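Local structure of chitinase A (4RL3) at residues A[10-15]-A[50-55]; A[21-26]-A[266-271]; A[36-41]-A[87-92]; A[132-137]-A[164-169]. The protein probably hydrolyses O-glycosidic bonds in chitin as a family 18 glycoside hydrolase, this chain being its catalytic domain. All blocks are in the same frame, centred on the assembly; numbering follows the deposited sequence.

Contact 1: A[10-15]-A[50-55]. With EDO (1,2-ethanediol), chain C.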
loop_
_atom_site.group_PDB
_atom_site.type_symbol
_atom_site.label_atom_id
_atom_site.label_comp_id
_atom_site.label_asym_id
_atom_site.label_seq_id
_atom_site.Cartn_x
_atom_site.Cartn_y
_atom_site.Cartn_z
ATOM N N ALA A 10 -9.240 -5.233 -4.892
ATOM C CA ALA A 10 -10.027 -5.588 -3.711
ATOM C C ALA A 10 -11.529 -5.584 -3.939
ATOM O O ALA A 10 -12.255 -6.215 -3.173
ATOM C CB ALA A 10 -9.685 -4.675 -2.549
ATOM N N LEU A 11 -12.006 -4.870 -4.953
ATOM C CA LEU A 11 -13.460 -4.751 -5.150
ATOM C C LEU A 11 -14.072 -5.866 -5.989
ATOM O O LEU A 11 -15.304 -5.991 -6.029
ATOM C CB LEU A 11 -13.833 -3.403 -5.771
ATOM C CG LEU A 11 -13.394 -2.157 -5.002
ATOM C CD1 LEU A 11 -14.092 -0.937 -5.586
ATOM C CD2 LEU A 11 -13.685 -2.250 -3.512
ATOM N N TYR A 12 -13.243 -6.686 -6.626
ATOM C CA TYR A 12 -13.724 -7.705 -7.569
ATOM C C TYR A 12 -14.638 -7.075 -8.621
ATOM O O TYR A 12 -15.744 -7.570 -8.876
ATOM C CB TYR A 12 -14.434 -8.855 -6.839
ATOM C CG TYR A 12 -13.556 -9.663 -5.892
ATOM C CD1 TYR A 12 -13.102 -9.116 -4.693
ATOM C CD2 TYR A 12 -13.202 -10.988 -6.185
ATOM C CE1 TYR A 12 -12.304 -9.853 -3.823
ATOM C CE2 TYR A 12 -12.417 -11.731 -5.312
ATOM C CZ TYR A 12 -11.968 -11.154 -4.142
ATOM O OH TYR A 12 -11.184 -11.905 -3.281
ATOM N N ASN A 13 -14.170 -5.995 -9.241
ATOM C CA ASN A 13 -15.000 -5.273 -10.210
ATOM C C ASN A 13 -14.512 -5.394 -11.638
ATOM O O ASN A 13 -15.025 -4.708 -12.523
ATOM C CB ASN A 13 -15.241 -3.802 -9.808
ATOM C CG ASN A 13 -14.034 -2.889 -10.022
ATOM O OD1 ASN A 13 -12.968 -3.296 -10.517
ATOM N ND2 ASN A 13 -14.206 -1.632 -9.628
ATOM N N GLY A 14 -13.532 -6.269 -11.866
ATOM C CA GLY A 14 -13.074 -6.563 -13.206
ATOM C C GLY A 14 -11.906 -5.741 -13.686
ATOM O O GLY A 14 -11.411 -5.967 -14.787
ATOM N N VAL A 15 -11.440 -4.793 -12.884
ATOM C CA VAL A 15 -10.306 -3.978 -13.299
ATOM C C VAL A 15 -9.067 -4.857 -13.472
ATOM O O VAL A 15 -8.868 -5.834 -12.752
ATOM C CB VAL A 15 -10.045 -2.813 -12.317
ATOM C CG1 VAL A 15 -9.592 -3.326 -10.945
ATOM C CG2 VAL A 15 -9.039 -1.819 -12.904
ATOM N N ASN A 50 -4.378 -15.730 3.087
ATOM C CA ASN A 50 -5.263 -16.093 1.995
ATOM C C ASN A 50 -5.452 -14.918 1.047
ATOM O O ASN A 50 -5.186 -13.763 1.400
ATOM C CB ASN A 50 -6.625 -16.509 2.548
ATOM C CG ASN A 50 -6.590 -17.878 3.187
ATOM O OD1 ASN A 50 -6.111 -18.833 2.581
ATOM N ND2 ASN A 50 -7.099 -17.988 4.401
ATOM N N ILE A 51 -5.922 -15.229 -0.153
ATOM C CA ILE A 51 -6.060 -14.254 -1.231
ATOM C C ILE A 51 -7.446 -13.632 -1.250
ATOM O O ILE A 51 -8.442 -14.339 -1.436
ATOM C CB ILE A 51 -5.776 -14.927 -2.589
ATOM C CG1 ILE A 51 -4.321 -15.418 -2.627
ATOM C CG2 ILE A 51 -6.064 -13.969 -3.742
ATOM C CD1 ILE A 51 -3.991 -16.295 -3.811
ATOM N N TYR A 52 -7.492 -12.309 -1.102
ATOM C CA TYR A 52 -8.736 -11.548 -1.193
ATOM C C TYR A 52 -8.589 -10.370 -2.152
ATOM O O TYR A 52 -9.065 -9.267 -1.891
ATOM C CB TYR A 52 -9.235 -11.125 0.184
ATOM C CG TYR A 52 -9.547 -12.324 1.057
ATOM C CD1 TYR A 52 -10.720 -13.062 0.879
ATOM C CD2 TYR A 52 -8.653 -12.744 2.033
ATOM C CE1 TYR A 52 -10.988 -14.165 1.665
ATOM C CE2 TYR A 52 -8.914 -13.846 2.820
ATOM C CZ TYR A 52 -10.086 -14.551 2.634
ATOM O OH TYR A 52 -10.345 -15.649 3.427
ATOM N N TRP A 53 -7.901 -10.614 -3.259
ATOM C CA TRP A 53 -8.108 -9.804 -4.457
ATOM C C TRP A 53 -8.728 -10.691 -5.521
ATOM O O TRP A 53 -8.818 -11.914 -5.356
ATOM C CB TRP A 53 -6.815 -9.171 -4.980
ATOM C CG TRP A 53 -5.806 -10.132 -5.542
ATOM C CD1 TRP A 53 -5.683 -10.550 -6.842
ATOM C CD2 TRP A 53 -4.739 -10.750 -4.826
ATOM N NE1 TRP A 53 -4.608 -11.404 -6.970
ATOM C CE2 TRP A 53 -4.012 -11.541 -5.745
ATOM C CE3 TRP A 53 -4.314 -10.703 -3.494
ATOM C CZ2 TRP A 53 -2.898 -12.287 -5.369
ATOM C CZ3 TRP A 53 -3.210 -11.450 -3.130
ATOM C CH2 TRP A 53 -2.516 -12.226 -4.059
ATOM N N GLN A 54 -9.133 -10.066 -6.622
ATOM C CA GLN A 54 -9.784 -10.783 -7.713
ATOM C C GLN A 54 -8.766 -11.570 -8.526
ATOM O O GLN A 54 -8.414 -11.188 -9.649
ATOM C CB GLN A 54 -10.573 -9.821 -8.604
ATOM C CG GLN A 54 -11.544 -10.545 -9.518
ATOM C CD GLN A 54 -12.456 -9.620 -10.308
ATOM O OE1 GLN A 54 -12.082 -8.505 -10.681
ATOM N NE2 GLN A 54 -13.669 -10.092 -10.586
ATOM N N ASN A 55 -8.292 -12.669 -7.940
ATOM C CA ASN A 55 -7.176 -13.421 -8.516
ATOM C C ASN A 55 -7.545 -14.301 -9.707
ATOM O O ASN A 55 -6.649 -14.811 -10.391
ATOM C CB ASN A 55 -6.455 -14.254 -7.450
ATOM C CG ASN A 55 -7.322 -15.365 -6.875
ATOM O OD1 ASN A 55 -8.498 -15.163 -6.579
ATOM N ND2 ASN A 55 -6.730 -16.530 -6.684
HETATM C C1 EDO C . -8.549 -1.506 -3.424
HETATM O O1 EDO C . -8.282 -2.394 -4.526
HETATM C C2 EDO C . -10.044 -1.214 -3.276
HETATM O O2 EDO C . -10.523 -0.412 -4.351
HETATM O O HOH W 1 -11.171 -7.815 -1.034
HETATM O O HOH W 2 -10.033 -14.334 -4.090
HETATM O O HOH W 3 -9.825 -6.951 -10.370
#
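Tyr12 CG beside its backbone N (chi1 -63°) and Gln54 CG anti to its own N (chi1 -165°) set the tyrosine ring and the extended glutamine chain alongside one another. The two side chains run in opposite senses, with the ring and amide planes steeply inclined. One face of the Tyr12 ring lies over Gln54 CA, and ring atom CD2 is 3.7 Å from Gln54 CG. At the far end of the ring, Tyr12 OH comes within 3.2 Å of Tyr52 C and bonds a water 2.8 Å away at the ring edge. The extended chain carries Gln54 OE1 to Gly14, whose N donates to it at 2.9 Å, in the carbonyl plane and on a lone pair, though the N-H is bent to 139°. A second water donates to Ala10 O at 2.9 Å and to Tyr52 O at 2.7 Å. Ethanediol, probably from the crystallisation liquor, accepts from Ala10 N. The loop after strand 3-8 is thus joined to the end of strand 50-51 by the Gly14-Gln54 bond, by a ring lying on a backbone, and by water, which bridges Ala10 O to Tyr52 O and, from Tyr12 OH, also donates to Trp53 O.

Contact 2: A[21-26]-A[266-271]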
loop_
_atom_site.group_PDB
_atom_site.type_symbol
_atom_site.label_atom_id
_atom_site.label_comp_id
_atom_site.label_asym_id
_atom_site.label_seq_id
_atom_site.Cartn_x
_atom_site.Cartn_y
_atom_site.Cartn_z
ATOM N N PRO A 21 -2.951 3.359 -16.710
ATOM C CA PRO A 21 -1.899 4.024 -17.479
ATOM C C PRO A 21 -0.537 3.794 -16.827
ATOM O O PRO A 21 -0.405 3.964 -15.615
ATOM C CB PRO A 21 -2.303 5.512 -17.430
ATOM C CG PRO A 21 -3.729 5.526 -17.038
ATOM C CD PRO A 21 -3.955 4.311 -16.198
ATOM N N ILE A 22 0.443 3.369 -17.629
ATOM C CA ILE A 22 1.812 3.119 -17.160
ATOM C C ILE A 22 2.784 4.011 -17.944
ATOM O O ILE A 22 2.957 3.853 -19.154
ATOM C CB ILE A 22 2.211 1.635 -17.345
ATOM C CG1 ILE A 22 1.301 0.714 -16.516
ATOM C CG2 ILE A 22 3.675 1.419 -16.985
ATOM C CD1 ILE A 22 1.286 -0.728 -16.972
ATOM N N ASN A 23 3.405 4.956 -17.244
ATOM C CA ASN A 23 4.426 5.822 -17.822
ATOM C C ASN A 23 5.775 5.129 -17.674
ATOM O O ASN A 23 6.127 4.701 -16.589
ATOM C CB ASN A 23 4.422 7.158 -17.075
ATOM C CG ASN A 23 5.335 8.194 -17.706
ATOM O OD1 ASN A 23 6.527 7.957 -17.894
ATOM N ND2 ASN A 23 4.776 9.354 -18.026
ATOM N N SER A 24 6.542 5.032 -18.764
ATOM C CA SER A 24 7.816 4.305 -18.730
ATOM C C SER A 24 8.909 4.960 -17.870
ATOM O O SER A 24 9.927 4.319 -17.541
ATOM C CB SER A 24 8.352 4.110 -20.153
ATOM O OG SER A 24 8.771 5.333 -20.731
ATOM N N GLY A 25 8.700 6.222 -17.511
ATOM C CA GLY A 25 9.693 7.014 -16.811
ATOM C C GLY A 25 9.617 7.022 -15.298
ATOM O O GLY A 25 10.442 7.674 -14.645
ATOM N N VAL A 26 8.622 6.341 -14.732
ATOM C CA VAL A 26 8.515 6.223 -13.275
ATOM C C VAL A 26 8.882 4.816 -12.844
ATOM O O VAL A 26 8.824 3.874 -13.646
ATOM C CB VAL A 26 7.089 6.544 -12.734
ATOM C CG1 VAL A 26 6.653 7.948 -13.117
ATOM C CG2 VAL A 26 6.053 5.511 -13.191
ATOM N N ALA A 266 -0.521 12.113 -12.365
ATOM C CA ALA A 266 0.443 11.899 -11.298
ATOM C C ALA A 266 1.800 11.461 -11.826
ATOM O O ALA A 266 2.846 11.948 -11.369
ATOM C CB ALA A 266 -0.084 10.886 -10.308
ATOM N N GLN A 267 1.799 10.555 -12.795
ATOM C CA GLN A 267 3.041 10.053 -13.361
ATOM C C GLN A 267 3.728 11.102 -14.223
ATOM O O GLN A 267 4.957 11.202 -14.222
ATOM C CB GLN A 267 2.795 8.768 -14.152
ATOM C CG GLN A 267 2.338 7.625 -13.266
ATOM C CD GLN A 267 1.915 6.422 -14.057
ATOM O OE1 GLN A 267 2.762 5.660 -14.519
ATOM N NE2 GLN A 267 0.605 6.231 -14.208
ATOM N N THR A 268 2.937 11.878 -14.961
ATOM C CA THR A 268 3.486 12.969 -15.754
ATOM C C THR A 268 4.152 13.995 -14.837
ATOM O O THR A 268 5.261 14.463 -15.133
ATOM C CB THR A 268 2.396 13.579 -16.648
ATOM O OG1 THR A 268 2.117 12.641 -17.688
ATOM C CG2 THR A 268 2.821 14.910 -17.279
ATOM N N LEU A 269 3.518 14.291 -13.707
ATOM C CA LEU A 269 4.104 15.243 -12.750
ATOM C C LEU A 269 5.456 14.734 -12.252
ATOM O O LEU A 269 6.418 15.496 -12.154
ATOM C CB LEU A 269 3.150 15.489 -11.579
ATOM C CG LEU A 269 3.588 16.453 -10.468
ATOM C CD1 LEU A 269 2.356 16.919 -9.729
ATOM C CD2 LEU A 269 4.578 15.843 -9.485
ATOM N N LEU A 270 5.527 13.445 -11.934
ATOM C CA LEU A 270 6.754 12.874 -11.386
ATOM C C LEU A 270 7.902 12.848 -12.393
ATOM O O LEU A 270 9.062 12.906 -11.994
ATOM C CB LEU A 270 6.501 11.470 -10.833
ATOM C CG LEU A 270 5.625 11.438 -9.578
ATOM C CD1 LEU A 270 5.197 10.008 -9.302
ATOM C CD2 LEU A 270 6.323 12.047 -8.372
ATOM N N THR A 271 7.585 12.776 -13.683
ATOM C CA THR A 271 8.607 12.651 -14.722
ATOM C C THR A 271 8.954 13.955 -15.436
ATOM O O THR A 271 9.903 13.984 -16.219
ATOM C CB THR A 271 8.204 11.587 -15.772
ATOM O OG1 THR A 271 6.925 11.899 -16.339
ATOM C CG2 THR A 271 8.136 10.229 -15.129
HETATM O O HOH W 4 2.025 9.692 -17.660
#
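Asn23 opens a type I turn that ends at Val26, and this turn lies beside the last turns of helix 261-271, with Asn23 CA 6.3 Å from Gln267 CA. Gln267 carries most of the polar contact. Its CG stands beside the backbone N (chi1 -65°) and the chain then runs out extended, setting the amide against the loop backbone. There NE2 donates to Pro21 O at 2.9 Å in an almost straight bond (178°) that lies in the glutamine amide plane but reaches the proline carbonyl from above its plane. OE1 in turn accepts from Asn23 N at 2.9 Å (169°), this donor standing above the amide plane. One side chain therefore grips a C=O and an N-H of the loop, and Glu263 O within the helix takes a further bond from NE2. Asn23 OD1 is turned back on its own loop, accepting from Gly25 N at 2.8 Å in an Asx turn, while ND2 gives a hydrogen to a water 2.8 Å away that also donates to Thr268 OG1, a hydroxyl bonded to Gln264 OE1 as well. The apolar part is tight: Val26 CG1 and Thr271 CG2 are only 3.4 Å apart, their side chains crossing at about a right angle. Thr271 OG1 donates to Gln267 O at 3.0 Å, which holds chi1 and with it the position of CG2. Inward, Val26, Gln267 and Leu270 all pack on Phe4 of strand 3-8, Ile22 rests on Phe28 and Phe30 of strand 27-36, and Leu269 touches helix 226-238.

Contact 3: A[36-41]-A[87-92]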
loop_
_atom_site.group_PDB
_atom_site.type_symbol
_atom_site.label_atom_id
_atom_site.label_comp_id
_atom_site.label_asym_id
_atom_site.label_seq_id
_atom_site.Cartn_x
_atom_site.Cartn_y
_atom_site.Cartn_z
ATOM N N ILE A 36 -5.071 -11.553 3.323
ATOM C CA ILE A 36 -5.549 -11.459 4.695
ATOM C C ILE A 36 -5.401 -12.827 5.344
ATOM O O ILE A 36 -5.747 -13.851 4.740
ATOM C CB ILE A 36 -7.033 -11.029 4.751
ATOM C CG1 ILE A 36 -7.302 -9.866 3.782
ATOM C CG2 ILE A 36 -7.419 -10.643 6.177
ATOM C CD1 ILE A 36 -8.757 -9.499 3.636
ATOM N N ASP A 37 -4.926 -12.820 6.587
ATOM C CA ASP A 37 -4.769 -14.042 7.373
ATOM C C ASP A 37 -6.071 -14.369 8.100
ATOM O O ASP A 37 -6.117 -14.470 9.332
ATOM C CB ASP A 37 -3.570 -13.930 8.336
ATOM C CG ASP A 37 -3.637 -12.717 9.268
ATOM O OD1 ASP A 37 -4.092 -11.626 8.849
ATOM O OD2 ASP A 37 -3.222 -12.847 10.438
ATOM N N TYR A 38 -7.120 -14.529 7.300
ATOM C CA TYR A 38 -8.456 -14.873 7.757
ATOM C C TYR A 38 -9.094 -15.820 6.765
ATOM O O TYR A 38 -8.764 -15.813 5.572
ATOM C CB TYR A 38 -9.327 -13.625 7.837
ATOM C CG TYR A 38 -9.296 -12.889 9.164
ATOM C CD1 TYR A 38 -8.220 -12.084 9.529
ATOM C CD2 TYR A 38 -10.359 -12.977 10.046
ATOM C CE1 TYR A 38 -8.213 -11.400 10.736
ATOM C CE2 TYR A 38 -10.357 -12.304 11.256
ATOM C CZ TYR A 38 -9.279 -11.513 11.601
ATOM O OH TYR A 38 -9.272 -10.841 12.817
ATOM N N THR A 39 -10.051 -16.602 7.241
ATOM C CA THR A 39 -10.872 -17.419 6.357
ATOM C C THR A 39 -12.021 -16.576 5.827
ATOM O O THR A 39 -12.320 -15.498 6.364
ATOM C CB THR A 39 -11.481 -18.614 7.099
ATOM O OG1 THR A 39 -12.451 -18.147 8.044
ATOM C CG2 THR A 39 -10.402 -19.429 7.796
ATOM N N SER A 40 -12.709 -17.094 4.809
ATOM C CA SER A 40 -13.843 -16.382 4.228
ATOM C C SER A 40 -15.006 -16.240 5.216
ATOM O O SER A 40 -15.876 -15.389 5.027
ATOM C CB SER A 40 -14.322 -17.080 2.957
ATOM O OG SER A 40 -14.768 -18.391 3.237
ATOM N N ALA A 41 -15.017 -17.062 6.268
ATOM C CA ALA A 41 -15.974 -16.898 7.378
ATOM C C ALA A 41 -15.503 -15.903 8.452
ATOM O O ALA A 41 -16.106 -15.808 9.533
ATOM C CB ALA A 41 -16.280 -18.255 8.011
ATOM N N SER A 87 -16.646 -8.103 8.193
ATOM C CA SER A 87 -16.162 -8.011 9.572
ATOM C C SER A 87 -14.812 -7.294 9.580
ATOM O O SER A 87 -14.056 -7.431 8.625
ATOM C CB SER A 87 -15.972 -9.400 10.174
ATOM O OG SER A 87 -17.221 -10.034 10.431
ATOM N N PRO A 88 -14.506 -6.541 10.651
ATOM C CA PRO A 88 -13.199 -5.879 10.720
ATOM C C PRO A 88 -12.032 -6.866 10.761
ATOM O O PRO A 88 -12.075 -7.871 11.479
ATOM C CB PRO A 88 -13.283 -5.058 12.016
ATOM C CG PRO A 88 -14.751 -4.899 12.267
ATOM C CD PRO A 88 -15.350 -6.184 11.805
ATOM N N VAL A 89 -11.002 -6.575 9.971
ATOM C CA VAL A 89 -9.791 -7.369 9.988
ATOM C C VAL A 89 -8.992 -6.970 11.220
ATOM O O VAL A 89 -8.132 -6.091 11.167
ATOM C CB VAL A 89 -8.967 -7.180 8.694
ATOM C CG1 VAL A 89 -7.669 -7.982 8.765
ATOM C CG2 VAL A 89 -9.776 -7.599 7.483
ATOM N N GLN A 90 -9.275 -7.638 12.332
ATOM C CA GLN A 90 -8.562 -7.420 13.581
ATOM C C GLN A 90 -7.225 -8.127 13.517
ATOM O O GLN A 90 -7.183 -9.344 13.285
ATOM C CB GLN A 90 -9.358 -7.994 14.764
ATOM C CG GLN A 90 -10.629 -7.229 15.075
ATOM C CD GLN A 90 -10.355 -5.850 15.636
ATOM O OE1 GLN A 90 -9.217 -5.509 15.983
ATOM N NE2 GLN A 90 -11.406 -5.046 15.749
ATOM N N PHE A 91 -6.129 -7.395 13.703
ATOM C CA PHE A 91 -4.850 -8.077 13.786
ATOM C C PHE A 91 -4.859 -8.970 15.020
ATOM O O PHE A 91 -5.176 -8.522 16.115
ATOM C CB PHE A 91 -3.666 -7.113 13.870
ATOM C CG PHE A 91 -2.342 -7.817 13.756
ATOM C CD1 PHE A 91 -1.759 -8.412 14.864
ATOM C CD2 PHE A 91 -1.720 -7.939 12.529
ATOM C CE1 PHE A 91 -0.566 -9.090 14.755
ATOM C CE2 PHE A 91 -0.521 -8.611 12.415
ATOM C CZ PHE A 91 0.050 -9.194 13.525
ATOM N N THR A 92 -4.506 -10.236 14.840
ATOM C CA THR A 92 -4.500 -11.151 15.977
ATOM C C THR A 92 -3.525 -12.317 15.775
ATOM O O THR A 92 -3.361 -12.845 14.666
ATOM C CB THR A 92 -5.936 -11.614 16.302
ATOM O OG1 THR A 92 -5.941 -12.421 17.490
ATOM C CG2 THR A 92 -6.541 -12.367 15.156
HETATM O O HOH W 5 -3.594 -10.580 12.063
HETATM O O HOH W 6 -4.415 -14.203 12.484
#
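Ile36 and Val89 have their CA atoms 7.9 Å apart where the end of strand 27-36 and the loop after it pass the loop following strand 87-88; each segment is kinked by an inverse gamma turn, one centred on Asp37 and the other on Val89. Val89 places CG1 anti to its backbone N (chi1 178°), where that methyl meets Ile36 CG2 at 3.7 Å and Tyr38 CE1 at 4.0 Å. The tyrosine, its CG beside the backbone N (chi1 -89°), slides past Val89 and brings its hydroxyl to segment 87-92. There Tyr38 OH donates to Gln90 O at 2.6 Å. The acceptor lies at the edge of the ring, and the hydroxyl falls in the carbonyl plane, on a lone pair. Farther along, Asp37 OD2 accepts from two waters: one, at 2.8 Å, takes a hydrogen from Thr92 N, and the other, at 2.7 Å, also donates to Thr92 O. OD2 also bonds Trp99 NE1 of helix 96-114, and OD1 bonds Tyr123 OH, at the end of strand 118-123, which in this family carries the DxDxE catalytic motif. Aromatic donors and water together satisfy the buried carboxylate. The joint itself combines a short phenol bond, water bridges and the Ile36-Val89-Tyr38 apolar contact.

Contact 4: A[132-137]-A[164-169]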
loop_
_atom_site.group_PDB
_atom_site.type_symbol
_atom_site.label_atom_id
_atom_site.label_comp_id
_atom_site.label_asym_id
_atom_site.label_seq_id
_atom_site.Cartn_x
_atom_site.Cartn_y
_atom_site.Cartn_z
ATOM N N SER A 132 2.869 -3.515 21.039
ATOM C CA SER A 132 4.147 -4.222 21.050
ATOM C C SER A 132 4.071 -5.537 20.276
ATOM O O SER A 132 4.998 -5.883 19.552
ATOM C CB SER A 132 4.615 -4.494 22.480
ATOM O OG SER A 132 5.020 -3.294 23.121
ATOM N N THR A 133 2.967 -6.265 20.436
ATOM C CA THR A 133 2.779 -7.531 19.737
ATOM C C THR A 133 2.694 -7.306 18.233
ATOM O O THR A 133 3.367 -7.985 17.472
ATOM C CB THR A 133 1.552 -8.289 20.255
ATOM O OG1 THR A 133 1.803 -8.710 21.605
ATOM C CG2 THR A 133 1.249 -9.500 19.386
ATOM N N PHE A 134 1.887 -6.331 17.816
ATOM C CA PHE A 134 1.776 -5.985 16.400
ATOM C C PHE A 134 3.133 -5.613 15.799
ATOM O O PHE A 134 3.519 -6.124 14.751
ATOM C CB PHE A 134 0.776 -4.840 16.197
ATOM C CG PHE A 134 0.704 -4.326 14.785
ATOM C CD1 PHE A 134 0.175 -5.112 13.776
ATOM C CD2 PHE A 134 1.179 -3.061 14.462
ATOM C CE1 PHE A 134 0.113 -4.646 12.480
ATOM C CE2 PHE A 134 1.101 -2.574 13.161
ATOM C CZ PHE A 134 0.588 -3.382 12.167
ATOM N N VAL A 135 3.860 -4.735 16.475
ATOM C CA VAL A 135 5.129 -4.262 15.956
ATOM C C VAL A 135 6.135 -5.410 15.830
ATOM O O VAL A 135 6.847 -5.519 14.832
ATOM C CB VAL A 135 5.686 -3.108 16.829
ATOM C CG1 VAL A 135 7.127 -2.786 16.474
ATOM C CG2 VAL A 135 4.800 -1.867 16.711
ATOM N N SER A 136 6.200 -6.265 16.843
ATOM C CA SER A 136 7.092 -7.412 16.797
ATOM C C SER A 136 6.765 -8.336 15.620
ATOM O O SER A 136 7.651 -8.753 14.888
ATOM C CB SER A 136 6.993 -8.197 18.101
ATOM O OG SER A 136 7.922 -9.270 18.105
ATOM N N CYS A 137 5.484 -8.640 15.443
ATOM C CA CYS A 137 5.064 -9.524 14.348
ATOM C C CYS A 137 5.466 -8.959 12.985
ATOM O O CYS A 137 6.072 -9.648 12.163
ATOM C CB CYS A 137 3.543 -9.731 14.366
ATOM S SG CYS A 137 2.970 -10.862 15.652
ATOM N N SER A 164 -0.023 5.529 16.649
ATOM C CA SER A 164 0.692 4.848 17.722
ATOM C C SER A 164 1.362 3.562 17.231
ATOM O O SER A 164 2.534 3.295 17.518
ATOM C CB SER A 164 -0.265 4.528 18.870
ATOM O OG SER A 164 0.459 3.980 19.955
ATOM N N GLN A 165 0.619 2.775 16.465
ATOM C CA GLN A 165 1.123 1.504 15.963
ATOM C C GLN A 165 2.201 1.693 14.909
ATOM O O GLN A 165 3.269 1.085 14.980
ATOM C CB GLN A 165 -0.006 0.668 15.373
ATOM C CG GLN A 165 -0.958 0.095 16.418
ATOM C CD GLN A 165 -2.046 1.052 16.887
ATOM O OE1 GLN A 165 -2.263 2.131 16.319
ATOM N NE2 GLN A 165 -2.743 0.648 17.940
ATOM N N TYR A 166 1.922 2.513 13.908
ATOM C CA TYR A 166 2.838 2.598 12.775
ATOM C C TYR A 166 4.083 3.447 13.022
ATOM O O TYR A 166 5.135 3.159 12.458
ATOM C CB TYR A 166 2.098 3.016 11.515
ATOM C CG TYR A 166 1.286 1.880 10.930
ATOM C CD1 TYR A 166 1.880 0.938 10.088
ATOM C CD2 TYR A 166 -0.058 1.718 11.246
ATOM C CE1 TYR A 166 1.151 -0.110 9.559
ATOM C CE2 TYR A 166 -0.789 0.668 10.725
ATOM C CZ TYR A 166 -0.181 -0.243 9.886
ATOM O OH TYR A 166 -0.913 -1.292 9.354
ATOM N N THR A 167 3.991 4.485 13.858
ATOM C CA THR A 167 5.216 5.211 14.204
ATOM C C THR A 167 6.170 4.344 15.037
ATOM O O THR A 167 7.390 4.421 14.881
ATOM C CB THR A 167 4.961 6.549 14.932
ATOM O OG1 THR A 167 4.215 6.325 16.142
ATOM C CG2 THR A 167 4.247 7.546 14.019
ATOM N N ALA A 168 5.617 3.520 15.925
ATOM C CA ALA A 168 6.432 2.584 16.694
ATOM C C ALA A 168 7.121 1.610 15.744
ATOM O O ALA A 168 8.321 1.357 15.855
ATOM C CB ALA A 168 5.586 1.830 17.706
ATOM N N LEU A 169 6.352 1.081 14.795
ATOM C CA LEU A 169 6.887 0.160 13.798
ATOM C C LEU A 169 7.977 0.824 12.955
ATOM O O LEU A 169 9.072 0.283 12.818
ATOM C CB LEU A 169 5.765 -0.359 12.896
ATOM C CG LEU A 169 6.138 -1.263 11.717
ATOM C CD1 LEU A 169 6.940 -2.490 12.158
ATOM C CD2 LEU A 169 4.878 -1.655 10.951
#
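Phe134 and Tyr166, together with Val135, form the tight part of this contact. The phenylalanine CG lies anti to its backbone N (chi1 174°), and the edge of its ring is presented to the tyrosine face in a T-shaped pair, with centroids 5.6 Å apart and planes at 73°. Phe134 CZ is 3.8 Å from Tyr166 OH and 4.0 Å from Tyr166 CZ, so the contact falls at the phenol end of the ring. Tyr166 OH is bonded to Tyr123 O, which ties this face of the helix to strand 118-123, and Phe134 also rests on Ile121 and makes edge-to-face pairs with Phe91 and Phe126. Val135, likewise buried, fits CG2 against the other backbone, 3.7 Å from Gln165 O and 3.8 Å from Leu169 N. Helices 131-147 and 163-173 each follow one of two adjacent parallel strands, 118-123 and 153-156, consistent with the TIM barrel of family 18 enzymes. Their short segments pass 9.4 Å apart, with axes at -44°. The looser side belongs to Ala168, partly exposed, whose CB touches Val135 CG2 at 3.9 Å, and to the amide of Gln165. That residue meets Phe134 chiefly through CB, 4.0 Å from CD2; beyond CG its chain bends and leads away from helix 131-147. No hydrogen bond joins the two segments.

Overall arrangement
Contact 4 is the buried one, joining two barrel helices through aromatic and aliphatic side chains, whereas contacts 1, 2 and 3 are partly buried and lean on polar groups and water. Contacts 1 and 2 both use the long connection between strands 3-8 and 27-36, yet their centres lie about 25 Å apart, and contact 2 alone brings in the last helix, on the side of the chain's centre opposite contacts 3 and 4. Contacts 1 and 3 share the neighbourhood of strand 50-51: Tyr52 OH meets Tyr38 O at 2.7 Å. Contact 3 passes into contact 4 through Phe91, whose CD2 is 3.6 Å from Phe134 CD1.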